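Local coordinates for protein B-agarase (Agarivorans gilvus, PDB 5Z6P) that is a glycoside hydrolase family 50 agarase that probably cleaves beta-glycosidic linkages in agarose, at residues Met138-Gly143 with Asp168-Trp173; Asn94-Phe99 with Gln209-Val214; His123-Asn128 with Gly176-Asp181; Met111-Phe116 with Ile188-His193. All coordinates share one frame; numbering follows the deposited sequence.

Contact 1 of 4, residues Met138-Gly143 with Asp168-Trp173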
loop_
_atom_site.group_PDB
_atom_site.type_symbol
_atom_site.label_atom_id
_atom_site.label_comp_id
_atom_site.label_asym_id
_atom_site.label_seq_id
_atom_site.Cartn_x
_atom_site.Cartn_y
_atom_site.Cartn_z
ATOM N N MET A 138 8.655 20.251 -10.215
ATOM C CA MET A 138 9.952 19.835 -10.734
ATOM C C MET A 138 10.133 18.332 -10.596
ATOM O O MET A 138 9.924 17.774 -9.520
ATOM C CB MET A 138 11.083 20.543 -9.996
ATOM C CG MET A 138 10.963 22.056 -9.926
ATOM S SD MET A 138 12.013 22.866 -11.143
ATOM C CE MET A 138 13.645 22.726 -10.401
ATOM N N VAL A 139 10.511 17.680 -11.685
ATOM C CA VAL A 139 10.843 16.267 -11.648
ATOM C C VAL A 139 12.332 16.116 -11.963
ATOM O O VAL A 139 12.747 16.293 -13.105
ATOM C CB VAL A 139 10.010 15.460 -12.647
ATOM C CG1 VAL A 139 10.299 13.981 -12.497
ATOM C CG2 VAL A 139 8.537 15.736 -12.440
ATOM N N GLU A 140 13.132 15.814 -10.940
ATOM C CA GLU A 140 14.579 15.811 -11.090
ATOM C C GLU A 140 15.056 14.532 -11.727
ATOM O O GLU A 140 14.850 13.449 -11.201
ATOM C CB GLU A 140 15.280 16.014 -9.747
ATOM C CG GLU A 140 16.799 15.835 -9.845
ATOM C CD GLU A 140 17.558 16.522 -8.723
ATOM O OE1 GLU A 140 17.430 17.757 -8.574
ATOM O OE2 GLU A 140 18.272 15.821 -7.984
ATOM N N LEU A 141 15.693 14.675 -12.879
ATOM C CA LEU A 141 16.141 13.537 -13.658
ATOM C C LEU A 141 17.646 13.322 -13.509
ATOM O O LEU A 141 18.170 12.292 -13.897
ATOM C CB LEU A 141 15.768 13.724 -15.132
ATOM C CG LEU A 141 14.287 13.553 -15.487
ATOM C CD1 LEU A 141 14.020 13.905 -16.939
ATOM C CD2 LEU A 141 13.831 12.141 -15.197
ATOM N N LYS A 142 18.340 14.308 -12.961
ATOM C CA LYS A 142 19.757 14.155 -12.671
ATOM C C LYS A 142 20.152 15.080 -11.534
ATOM O O LYS A 142 19.714 16.231 -11.480
ATOM C CB LYS A 142 20.617 14.429 -13.914
ATOM C CG LYS A 142 22.125 14.364 -13.635
ATOM C CD LYS A 142 22.917 13.712 -14.764
ATOM C CE LYS A 142 23.113 14.664 -15.928
ATOM N NZ LYS A 142 24.040 14.130 -16.962
ATOM N N GLY A 143 20.967 14.563 -10.619
ATOM C CA GLY A 143 21.452 15.344 -9.495
ATOM C C GLY A 143 22.849 14.941 -9.062
ATOM O O GLY A 143 23.624 15.782 -8.607
ATOM N N ASP A 168 8.888 26.012 -5.557
ATOM C CA ASP A 168 8.811 24.908 -6.495
ATOM C C ASP A 168 8.504 23.631 -5.697
ATOM O O ASP A 168 9.149 23.364 -4.698
ATOM C CB ASP A 168 10.117 24.742 -7.265
ATOM C CG ASP A 168 10.459 25.951 -8.144
ATOM O OD1 ASP A 168 9.547 26.740 -8.512
ATOM O OD2 ASP A 168 11.663 26.100 -8.484
ATOM N N VAL A 169 7.531 22.849 -6.143
ATOM C CA VAL A 169 7.273 21.532 -5.598
ATOM C C VAL A 169 8.136 20.524 -6.332
ATOM O O VAL A 169 8.066 20.427 -7.561
ATOM C CB VAL A 169 5.800 21.129 -5.749
ATOM C CG1 VAL A 169 5.598 19.648 -5.290
ATOM C CG2 VAL A 169 4.910 22.049 -4.950
ATOM N N TYR A 170 8.951 19.786 -5.587
ATOM C CA TYR A 170 9.716 18.693 -6.155
ATOM C C TYR A 170 8.897 17.402 -6.121
ATOM O O TYR A 170 8.496 16.944 -5.064
ATOM C CB TYR A 170 11.035 18.543 -5.408
ATOM C CG TYR A 170 12.142 19.412 -5.971
ATOM C CD1 TYR A 170 12.226 20.759 -5.662
ATOM C CD2 TYR A 170 13.075 18.886 -6.843
ATOM C CE1 TYR A 170 13.213 21.548 -6.191
ATOM C CE2 TYR A 170 14.069 19.670 -7.374
ATOM C CZ TYR A 170 14.131 21.009 -7.045
ATOM O OH TYR A 170 15.116 21.840 -7.553
ATOM N N ALA A 171 8.618 16.854 -7.298
ATOM C CA ALA A 171 7.784 15.666 -7.435
ATOM C C ALA A 171 8.336 14.499 -6.623
ATOM O O ALA A 171 9.535 14.342 -6.499
ATOM C CB ALA A 171 7.661 15.270 -8.918
ATOM N N THR A 172 7.444 13.688 -6.069
ATOM C CA THR A 172 7.840 12.557 -5.236
ATOM C C THR A 172 8.125 11.323 -6.071
ATOM O O THR A 172 7.252 10.874 -6.803
ATOM C CB THR A 172 6.741 12.199 -4.225
ATOM O OG1 THR A 172 6.443 13.330 -3.411
ATOM C CG2 THR A 172 7.176 11.041 -3.352
ATOM N N TRP A 173 9.321 10.750 -5.938
ATOM C CA TRP A 173 9.644 9.543 -6.670
ATOM C C TRP A 173 8.819 8.341 -6.186
ATOM O O TRP A 173 8.813 8.021 -4.998
ATOM C CB TRP A 173 11.126 9.223 -6.567
ATOM C CG TRP A 173 11.498 8.213 -7.571
ATOM C CD1 TRP A 173 11.667 8.415 -8.904
ATOM C CD2 TRP A 173 11.694 6.822 -7.351
ATOM N NE1 TRP A 173 11.980 7.242 -9.525
ATOM C CE2 TRP A 173 12.006 6.244 -8.588
ATOM C CE3 TRP A 173 11.653 6.007 -6.219
ATOM C CZ2 TRP A 173 12.275 4.899 -8.735
ATOM C CZ3 TRP A 173 11.919 4.661 -6.363
ATOM C CH2 TRP A 173 12.229 4.121 -7.613
HETATM O O HOH W 1 11.531 15.686 -8.332
#

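Contact 2 of 4, residues Asn94-Phe99 with Gln209-Val214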
loop_
_atom_site.group_PDB
_atom_site.type_symbol
_atom_site.label_atom_id
_atom_site.label_comp_id
_atom_site.label_asym_id
_atom_site.label_seq_id
_atom_site.Cartn_x
_atom_site.Cartn_y
_atom_site.Cartn_z
ATOM N N ASN A 94 22.919 18.830 -14.069
ATOM C CA ASN A 94 21.829 18.542 -13.148
ATOM C C ASN A 94 20.604 19.385 -13.464
ATOM O O ASN A 94 20.684 20.606 -13.489
ATOM C CB ASN A 94 22.268 18.790 -11.709
ATOM C CG ASN A 94 23.363 17.844 -11.263
ATOM O OD1 ASN A 94 23.437 16.697 -11.707
ATOM N ND2 ASN A 94 24.218 18.319 -10.376
ATOM N N PHE A 95 19.467 18.737 -13.683
ATOM C CA PHE A 95 18.270 19.450 -14.124
ATOM C C PHE A 95 16.958 18.742 -13.776
ATOM O O PHE A 95 16.943 17.561 -13.433
ATOM C CB PHE A 95 18.326 19.655 -15.637
ATOM C CG PHE A 95 18.014 18.418 -16.417
ATOM C CD1 PHE A 95 18.989 17.467 -16.646
ATOM C CD2 PHE A 95 16.742 18.195 -16.905
ATOM C CE1 PHE A 95 18.706 16.332 -17.348
ATOM C CE2 PHE A 95 16.447 17.049 -17.611
ATOM C CZ PHE A 95 17.430 16.116 -17.834
ATOM N N CYS A 96 15.861 19.484 -13.905
ATOM C CA CYS A 96 14.512 18.940 -13.781
ATOM C C CYS A 96 13.664 19.182 -15.034
ATOM O O CYS A 96 13.782 20.209 -15.709
ATOM C CB CYS A 96 13.781 19.551 -12.586
ATOM S SG CYS A 96 14.591 19.359 -10.996
ATOM N N PHE A 97 12.808 18.220 -15.342
ATOM C CA PHE A 97 11.672 18.486 -16.201
ATOM C C PHE A 97 10.638 19.204 -15.329
ATOM O O PHE A 97 10.339 18.763 -14.226
ATOM C CB PHE A 97 11.114 17.196 -16.806
ATOM C CG PHE A 97 9.793 17.374 -17.484
ATOM C CD1 PHE A 97 9.716 17.944 -18.740
ATOM C CD2 PHE A 97 8.621 16.984 -16.856
ATOM C CE1 PHE A 97 8.489 18.119 -19.365
ATOM C CE2 PHE A 97 7.390 17.159 -17.476
ATOM C CZ PHE A 97 7.327 17.725 -18.728
ATOM N N ALA A 98 10.123 20.330 -15.803
ATOM C CA ALA A 98 9.261 21.160 -14.979
ATOM C C ALA A 98 8.075 21.728 -15.756
ATOM O O ALA A 98 8.102 21.829 -16.977
ATOM C CB ALA A 98 10.058 22.281 -14.367
ATOM N N PHE A 99 7.029 22.082 -15.025
ATOM C CA PHE A 99 5.890 22.788 -15.594
ATOM C C PHE A 99 5.099 23.433 -14.471
ATOM O O PHE A 99 5.261 23.088 -13.304
ATOM C CB PHE A 99 4.994 21.846 -16.407
ATOM C CG PHE A 99 4.439 20.695 -15.615
ATOM C CD1 PHE A 99 5.137 19.503 -15.523
ATOM C CD2 PHE A 99 3.218 20.799 -14.975
ATOM C CE1 PHE A 99 4.633 18.443 -14.803
ATOM C CE2 PHE A 99 2.708 19.739 -14.261
ATOM C CZ PHE A 99 3.425 18.568 -14.166
ATOM N N GLN A 209 14.791 22.779 -16.355
ATOM C CA GLN A 209 15.267 23.711 -15.352
ATOM C C GLN A 209 16.436 23.141 -14.572
ATOM O O GLN A 209 16.368 22.027 -14.063
ATOM C CB GLN A 209 14.135 24.091 -14.400
ATOM C CG GLN A 209 14.511 25.164 -13.407
ATOM C CD GLN A 209 13.337 26.045 -13.042
ATOM O OE1 GLN A 209 12.587 26.496 -13.911
ATOM N NE2 GLN A 209 13.178 26.309 -11.754
ATOM N N SER A 210 17.503 23.924 -14.488
ATOM C CA SER A 210 18.680 23.556 -13.720
ATOM C C SER A 210 18.335 23.366 -12.249
ATOM O O SER A 210 17.548 24.121 -11.670
ATOM C CB SER A 210 19.765 24.621 -13.865
ATOM O OG SER A 210 19.472 25.748 -13.054
ATOM N N SER A 211 18.936 22.347 -11.649
ATOM C CA SER A 211 18.689 22.031 -10.255
ATOM C C SER A 211 19.953 22.336 -9.448
ATOM O O SER A 211 21.030 21.839 -9.760
ATOM C CB SER A 211 18.266 20.562 -10.113
ATOM O OG SER A 211 17.381 20.379 -9.022
ATOM N N PRO A 212 19.833 23.183 -8.427
ATOM C CA PRO A 212 20.993 23.504 -7.598
ATOM C C PRO A 212 21.315 22.353 -6.661
ATOM O O PRO A 212 20.402 21.640 -6.247
ATOM C CB PRO A 212 20.532 24.732 -6.819
ATOM C CG PRO A 212 19.074 24.528 -6.669
ATOM C CD PRO A 212 18.607 23.825 -7.927
ATOM N N ALA A 213 22.591 22.164 -6.345
ATOM C CA ALA A 213 22.988 21.125 -5.401
ATOM C C ALA A 213 22.397 21.408 -4.024
ATOM O O ALA A 213 22.298 22.557 -3.594
ATOM C CB ALA A 213 24.503 21.024 -5.325
ATOM N N VAL A 214 21.972 20.358 -3.341
ATOM C CA VAL A 214 21.441 20.526 -2.002
ATOM C C VAL A 214 22.585 20.400 -1.003
ATOM O O VAL A 214 23.412 19.506 -1.125
ATOM C CB VAL A 214 20.336 19.490 -1.688
ATOM C CG1 VAL A 214 19.598 19.879 -0.446
ATOM C CG2 VAL A 214 19.354 19.383 -2.857
#

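Contact 3 of 4, residues His123-Asn128 with Gly176-Asp181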
loop_
_atom_site.group_PDB
_atom_site.type_symbol
_atom_site.label_atom_id
_atom_site.label_comp_id
_atom_site.label_asym_id
_atom_site.label_seq_id
_atom_site.Cartn_x
_atom_site.Cartn_y
_atom_site.Cartn_z
ATOM N N HIS A 123 10.914 6.392 -15.382
ATOM C CA HIS A 123 11.047 7.180 -14.182
ATOM C C HIS A 123 9.671 7.731 -13.800
ATOM O O HIS A 123 9.125 8.581 -14.494
ATOM C CB HIS A 123 12.051 8.298 -14.410
ATOM C CG HIS A 123 12.209 9.215 -13.244
ATOM N ND1 HIS A 123 13.130 8.996 -12.248
ATOM C CD2 HIS A 123 11.558 10.354 -12.914
ATOM C CE1 HIS A 123 13.047 9.966 -11.356
ATOM N NE2 HIS A 123 12.098 10.800 -11.734
ATOM N N SER A 124 9.103 7.254 -12.700
ATOM C CA SER A 124 7.762 7.697 -12.320
ATOM C C SER A 124 7.712 8.448 -10.987
ATOM O O SER A 124 8.075 7.906 -9.944
ATOM C CB SER A 124 6.818 6.497 -12.262
ATOM O OG SER A 124 5.499 6.922 -12.026
ATOM N N ARG A 125 7.256 9.699 -11.041
ATOM C CA ARG A 125 7.006 10.509 -9.855
ATOM C C ARG A 125 5.548 10.979 -9.805
ATOM O O ARG A 125 4.828 10.859 -10.792
ATOM C CB ARG A 125 7.921 11.724 -9.830
ATOM C CG ARG A 125 9.396 11.405 -9.914
ATOM C CD ARG A 125 10.182 12.456 -9.175
ATOM N NE ARG A 125 11.625 12.286 -9.317
ATOM C CZ ARG A 125 12.505 12.598 -8.367
ATOM N NH1 ARG A 125 12.081 13.088 -7.214
ATOM N NH2 ARG A 125 13.799 12.418 -8.577
ATOM N N CYS A 126 5.107 11.519 -8.671
ATOM C CA CYS A 126 3.808 12.189 -8.670
ATOM C C CYS A 126 3.817 13.505 -7.903
ATOM O O CYS A 126 4.743 13.807 -7.126
ATOM C CB CYS A 126 2.700 11.267 -8.126
ATOM S SG CYS A 126 2.678 10.951 -6.375
ATOM N N ILE A 127 2.787 14.292 -8.166
ATOM C CA ILE A 127 2.578 15.560 -7.505
ATOM C C ILE A 127 1.133 15.695 -7.042
ATOM O O ILE A 127 0.229 15.100 -7.630
ATOM C CB ILE A 127 2.917 16.719 -8.440
ATOM C CG1 ILE A 127 2.080 16.634 -9.716
ATOM C CG2 ILE A 127 4.397 16.706 -8.797
ATOM C CD1 ILE A 127 2.262 17.832 -10.613
ATOM N N ASN A 128 0.920 16.460 -5.978
ATOM C CA ASN A 128 -0.422 16.897 -5.630
ATOM C C ASN A 128 -0.625 18.354 -6.051
ATOM O O ASN A 128 0.102 19.244 -5.613
ATOM C CB ASN A 128 -0.702 16.745 -4.138
ATOM C CG ASN A 128 -2.157 17.022 -3.795
ATOM O OD1 ASN A 128 -2.543 18.164 -3.566
ATOM N ND2 ASN A 128 -2.980 15.974 -3.806
ATOM N N GLY A 176 9.523 2.674 -10.677
ATOM C CA GLY A 176 10.393 2.547 -11.826
ATOM C C GLY A 176 11.853 2.697 -11.459
ATOM O O GLY A 176 12.279 2.290 -10.385
ATOM N N ALA A 177 12.619 3.282 -12.368
ATOM C CA ALA A 177 14.041 3.463 -12.173
ATOM C C ALA A 177 14.333 4.916 -11.862
ATOM O O ALA A 177 13.783 5.812 -12.493
ATOM C CB ALA A 177 14.804 3.022 -13.399
ATOM N N LEU A 178 15.209 5.151 -10.894
ATOM C CA LEU A 178 15.549 6.505 -10.513
ATOM C C LEU A 178 16.357 7.190 -11.599
ATOM O O LEU A 178 16.163 8.367 -11.895
ATOM C CB LEU A 178 16.330 6.502 -9.207
ATOM C CG LEU A 178 16.554 7.864 -8.576
ATOM C CD1 LEU A 178 15.262 8.338 -7.958
ATOM C CD2 LEU A 178 17.657 7.781 -7.533
ATOM N N ASN A 179 17.290 6.450 -12.173
ATOM C CA ASN A 179 18.146 6.993 -13.211
ATOM C C ASN A 179 17.928 6.259 -14.520
ATOM O O ASN A 179 18.162 5.062 -14.611
ATOM C CB ASN A 179 19.613 6.925 -12.791
ATOM C CG ASN A 179 19.912 7.805 -11.599
ATOM O OD1 ASN A 179 19.955 9.030 -11.712
ATOM N ND2 ASN A 179 20.118 7.187 -10.448
ATOM N N ILE A 180 17.445 6.987 -15.519
ATOM C CA ILE A 180 17.126 6.399 -16.815
ATOM C C ILE A 180 18.096 6.920 -17.861
ATOM O O ILE A 180 18.877 7.831 -17.594
ATOM C CB ILE A 180 15.670 6.711 -17.254
ATOM C CG1 ILE A 180 15.465 8.219 -17.390
ATOM C CG2 ILE A 180 14.666 6.109 -16.286
ATOM C CD1 ILE A 180 14.062 8.616 -17.788
ATOM N N ASP A 181 18.050 6.345 -19.054
ATOM C CA ASP A 181 18.914 6.809 -20.130
ATOM C C ASP A 181 18.450 8.165 -20.661
ATOM O O ASP A 181 17.585 8.243 -21.528
ATOM C CB ASP A 181 18.961 5.781 -21.258
ATOM C CG ASP A 181 19.871 6.204 -22.390
ATOM O OD1 ASP A 181 20.622 7.193 -22.225
ATOM O OD2 ASP A 181 19.835 5.544 -23.449
#

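Contact 4 of 4, residues Met111-Phe116 with Ile188-His193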
loop_
_atom_site.group_PDB
_atom_site.type_symbol
_atom_site.label_atom_id
_atom_site.label_comp_id
_atom_site.label_asym_id
_atom_site.label_seq_id
_atom_site.Cartn_x
_atom_site.Cartn_y
_atom_site.Cartn_z
ATOM N N MET A 111 -1.387 13.850 -9.690
ATOM C CA MET A 111 -0.921 13.591 -11.031
ATOM C C MET A 111 0.424 12.862 -11.046
ATOM O O MET A 111 1.369 13.289 -10.406
ATOM C CB MET A 111 -0.808 14.904 -11.795
ATOM C CG MET A 111 -0.223 14.753 -13.147
ATOM S SD MET A 111 -0.020 16.340 -13.958
ATOM C CE MET A 111 1.475 16.041 -14.782
ATOM N N PHE A 112 0.494 11.760 -11.787
ATOM C CA PHE A 112 1.744 11.057 -12.001
ATOM C C PHE A 112 2.440 11.560 -13.260
ATOM O O PHE A 112 1.809 11.772 -14.291
ATOM C CB PHE A 112 1.507 9.547 -12.099
ATOM C CG PHE A 112 1.254 8.896 -10.778
ATOM C CD1 PHE A 112 0.037 9.038 -10.147
ATOM C CD2 PHE A 112 2.233 8.137 -10.166
ATOM C CE1 PHE A 112 -0.198 8.441 -8.927
ATOM C CE2 PHE A 112 2.001 7.548 -8.958
ATOM C CZ PHE A 112 0.778 7.707 -8.336
ATOM N N ILE A 113 3.741 11.762 -13.158
ATOM C CA ILE A 113 4.568 12.095 -14.307
ATOM C C ILE A 113 5.465 10.910 -14.557
ATOM O O ILE A 113 6.379 10.633 -13.773
ATOM C CB ILE A 113 5.438 13.361 -14.092
ATOM C CG1 ILE A 113 4.577 14.580 -13.739
ATOM C CG2 ILE A 113 6.287 13.641 -15.316
ATOM C CD1 ILE A 113 4.629 14.978 -12.265
ATOM N N ASN A 114 5.188 10.199 -15.642
ATOM C CA ASN A 114 5.956 9.029 -16.005
ATOM C C ASN A 114 6.814 9.365 -17.203
ATOM O O ASN A 114 6.313 9.742 -18.254
ATOM C CB ASN A 114 5.034 7.843 -16.295
ATOM C CG ASN A 114 4.086 7.560 -15.152
ATOM O OD1 ASN A 114 4.443 7.689 -13.989
ATOM N ND2 ASN A 114 2.867 7.179 -15.478
ATOM N N ILE A 115 8.120 9.246 -17.033
ATOM C CA ILE A 115 9.059 9.564 -18.093
ATOM C C ILE A 115 9.759 8.294 -18.576
ATOM O O ILE A 115 10.360 7.566 -17.786
ATOM C CB ILE A 115 10.062 10.597 -17.604
ATOM C CG1 ILE A 115 9.290 11.776 -17.003
ATOM C CG2 ILE A 115 10.964 11.025 -18.725
ATOM C CD1 ILE A 115 10.128 12.807 -16.346
ATOM N N PHE A 116 9.650 8.022 -19.875
ATOM C CA PHE A 116 10.122 6.773 -20.467
ATOM C C PHE A 116 11.338 7.004 -21.348
ATOM O O PHE A 116 11.382 7.977 -22.089
ATOM C CB PHE A 116 9.014 6.123 -21.309
ATOM C CG PHE A 116 7.760 5.804 -20.544
ATOM C CD1 PHE A 116 6.800 6.776 -20.327
ATOM C CD2 PHE A 116 7.536 4.531 -20.061
ATOM C CE1 PHE A 116 5.644 6.491 -19.629
ATOM C CE2 PHE A 116 6.377 4.237 -19.360
ATOM C CZ PHE A 116 5.431 5.221 -19.148
ATOM N N ILE A 188 6.832 11.374 -22.337
ATOM C CA ILE A 188 6.409 11.744 -21.003
ATOM C C ILE A 188 4.898 11.569 -20.889
ATOM O O ILE A 188 4.156 11.978 -21.775
ATOM C CB ILE A 188 6.809 13.183 -20.668
ATOM C CG1 ILE A 188 8.337 13.293 -20.626
ATOM C CG2 ILE A 188 6.213 13.597 -19.342
ATOM C CD1 ILE A 188 8.862 14.698 -20.549
ATOM N N GLU A 189 4.445 10.939 -19.811
ATOM C CA GLU A 189 3.018 10.781 -19.579
ATOM C C GLU A 189 2.555 11.455 -18.299
ATOM O O GLU A 189 3.053 11.166 -17.205
ATOM C CB GLU A 189 2.637 9.305 -19.533
ATOM C CG GLU A 189 1.180 9.080 -19.149
ATOM C CD GLU A 189 0.886 7.645 -18.798
ATOM O OE1 GLU A 189 1.847 6.902 -18.523
ATOM O OE2 GLU A 189 -0.298 7.257 -18.806
ATOM N N LEU A 190 1.607 12.371 -18.456
ATOM C CA LEU A 190 0.907 12.990 -17.334
ATOM C C LEU A 190 -0.384 12.206 -17.068
ATOM O O LEU A 190 -1.330 12.293 -17.829
ATOM C CB LEU A 190 0.593 14.459 -17.618
ATOM C CG LEU A 190 1.634 15.337 -18.332
ATOM C CD1 LEU A 190 1.176 16.778 -18.415
ATOM C CD2 LEU A 190 3.016 15.271 -17.705
ATOM N N SER A 191 -0.405 11.447 -15.981
ATOM C CA SER A 191 -1.461 10.481 -15.719
ATOM C C SER A 191 -2.288 10.883 -14.508
ATOM O O SER A 191 -1.756 11.254 -13.453
ATOM C CB SER A 191 -0.857 9.075 -15.510
ATOM O OG SER A 191 -1.756 8.197 -14.849
ATOM N N ILE A 192 -3.596 10.836 -14.686
ATOM C CA ILE A 192 -4.536 11.012 -13.605
ATOM C C ILE A 192 -5.399 9.765 -13.614
ATOM O O ILE A 192 -6.114 9.504 -14.590
ATOM C CB ILE A 192 -5.373 12.300 -13.777
ATOM C CG1 ILE A 192 -4.475 13.528 -13.650
ATOM C CG2 ILE A 192 -6.491 12.370 -12.762
ATOM C CD1 ILE A 192 -5.130 14.799 -14.140
ATOM N N HIS A 193 -5.299 8.963 -12.561
ATOM C CA HIS A 193 -5.996 7.687 -12.563
ATOM C C HIS A 193 -6.480 7.282 -11.185
ATOM O O HIS A 193 -6.062 7.841 -10.181
ATOM C CB HIS A 193 -5.100 6.590 -13.156
ATOM C CG HIS A 193 -4.063 6.073 -12.211
ATOM N ND1 HIS A 193 -2.837 6.681 -12.049
ATOM C CD2 HIS A 193 -4.067 5.004 -11.380
ATOM C CE1 HIS A 193 -2.130 6.008 -11.157
ATOM N NE2 HIS A 193 -2.852 4.981 -10.740
HETATM O O HOH W 2 0.641 6.229 -13.807
#

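Contact 1 of 4, residues Met138-Gly143 with Asp168-Trp173
D168 and M138 meet through aliphatic carbons, CB of D168 lying 3.9 Å from CG of M138. At V169 the backbone takes over: V169 O accepts M138 N at 2.7 Å. Next comes the Y170–M138 bridge, a parallel pairing between strands 135-140 and 168-174, with both side chains on the same face of the sheet and pointing the same way. M138 CB sits over the middle of the Y170 ring, 4.1 Å from its centroid and 10° off the normal, a CH-pi contact. The M138 chain bends at chi2 and again at chi3 (-101° and -77°), which folds SD obliquely past the ring, a Met-aromatic contact, and carries CE to 3.3 Å from Y170 OH. E140 OE1 comes within 4.0 Å of Y170 CE2, obliquely, its carboxylate plane almost perpendicular to the ring. A171 completes the pairing, its N donating to M138 O at 2.7 Å, while its CB rests 3.7 Å from V139 CG2. Just past the bridge, a water links the two strands, donating to M138 O and A171 O and accepting from E140 N. The polar ends of E140 and Y170 are tied elsewhere: S211 OG bonds both E140 OE1 and Y170 OH, and C151 N bonds E140 OE2. M138 O thus has two donors, and with E140 buried, the two bonds to its carboxylate would probably help to stabilise its negative charge.

Contact 2 of 4, residues Asn94-Phe99 with Gln209-Val214
Q209 lies antiparallel to C96 as a hydrogen-bonded pair, and these two residues, with S211, bury most of the surface here. Both bonds of the pair are present: C96 N to Q209 O at 2.6 Å, and Q209 N to C96 O at 2.8 Å. With CG of Q209 opposite its own backbone N (chi1 -174°), the chain leads away from C96 after CB, and its OE1 is held by R207 NE. CB itself approaches A98 CB to 4.5 Å. S211 continues the pairing beyond the non-hydrogen-bonded pair F95–S210, whose side chains diverge. Its N-H points straight at N94 O (3.1 Å, 171°), yet it comes from above the carbonyl plane, 47° out of it, as the chain leaves the strand. S211 OG lies 3.6 Å from C96 SG, a van der Waals contact and not a hydrogen bond; its polar partners are E140 and Y170. Strand 95-103 runs between two partners, strand 199-210 on one edge and strand 135-140 on the other, where F95 and F97 bond to L141 and V139. M138 and E140 pack against C96, on the sheet face that C96 shares with Q209.

Contact 3 of 4, residues His123-Asn128 with Gly176-Asp181
H123 carries the tight part of this contact, pressed against the loop that follows strand 168-174. With CG opposite the backbone N (chi1 177°) the ring stands beside the loop, and its turn at chi2 brings ND1 to two consecutive carbonyls. A177 O is reached at 3.3 Å from ND1, on a lone pair in its carbonyl plane, although A177 O lies 20° out of the ring plane. L178 O is nearer to ND1, 3.1 Å, but the bond is bent to 126° and weak. At the base of the side chain, I180 brings two methyl groups close, CG2 and CD1 each 3.9 Å from H123 CB. The packing slackens toward L178, whose backbone points its CB away and whose CD1 stays 4.4 Å from both H123 CE1 and R125 NH2. The solvent-exposed residues are G176 and N179; G176 has a positive phi that suits glycine, and still pairs through its backbone with H123, as a non-hydrogen-bonded antiparallel neighbour near the start of strand 122-129. At the other ring nitrogen, R125 NE donates to H123 NE2 at 2.9 Å, with NE2 close to the guanidinium plane. R125 is itself fixed by C151 O and A171 O. Since ND1 donates and NE2 accepts, the imidazole is probably neutral with its proton on ND1, and the adjacent guanidinium would be expected to disfavour a second proton.

Contact 4 of 4, residues Met111-Phe116 with Ile188-His193
M111 and L190 form the apolar centre, where M111 CE lies 3.4 Å from L190 CB, tighter than usual van der Waals contact. The M111 chain runs straight out, CG opposite N (chi1 175°), and bends only at chi3 to lay CE on the leucine. Along the same face I113 and I115 flank I188: I113 CG2 is 4.0 Å from I188 CG2, and I115 CG2 is as far from I188 CG1. This inward face meets F97 and F99 of strand 95-103, as in the layered beta-sandwich of a carbohydrate-binding-module-like domain. Strands 109-117 and 185-193 pair antiparallel, F112–S191 and N114–E189 being hydrogen-bonded pairs that alternate with I113–L190 and I115–I188. The opposite face is mixed, polar groups standing among aromatic rings. N114 ND2 donates to E189 OE1 (3.2 Å) from above the carboxylate plane, while S78 OG bonds E189 OE2; S124 OG is a doubtfully short neighbour of N114 OD1. The edge of the F116 ring meets E189 OE1. At the margin F112 and H193 meet obliquely, centroids 5.3 Å apart and planes at 47°, and H193 NE2 is joined to K646. A water accepts from N114 ND2 at 2.9 Å and contacts S191 OG weakly.

In the fold
All four contacts lie in the N-terminal CBM-like domain, as structural packing between its strands and loops. Contacts 1 and 2 have centres about 7 Å apart and share the seam between strands 95-103 and 135-140, where V139 N bonds F97 O at 2.8 Å. Contact 3, its centre about 9 Å from those of contacts 1 and 4, joins them through T172 N to C126 O (2.9 Å) and H123 N to I115 O (2.7 Å). Contacts 2 and 4, about 18 Å apart between centres, meet by apolar packing, F97 CE1 being 3.6 Å from I188 CD1 across the interior.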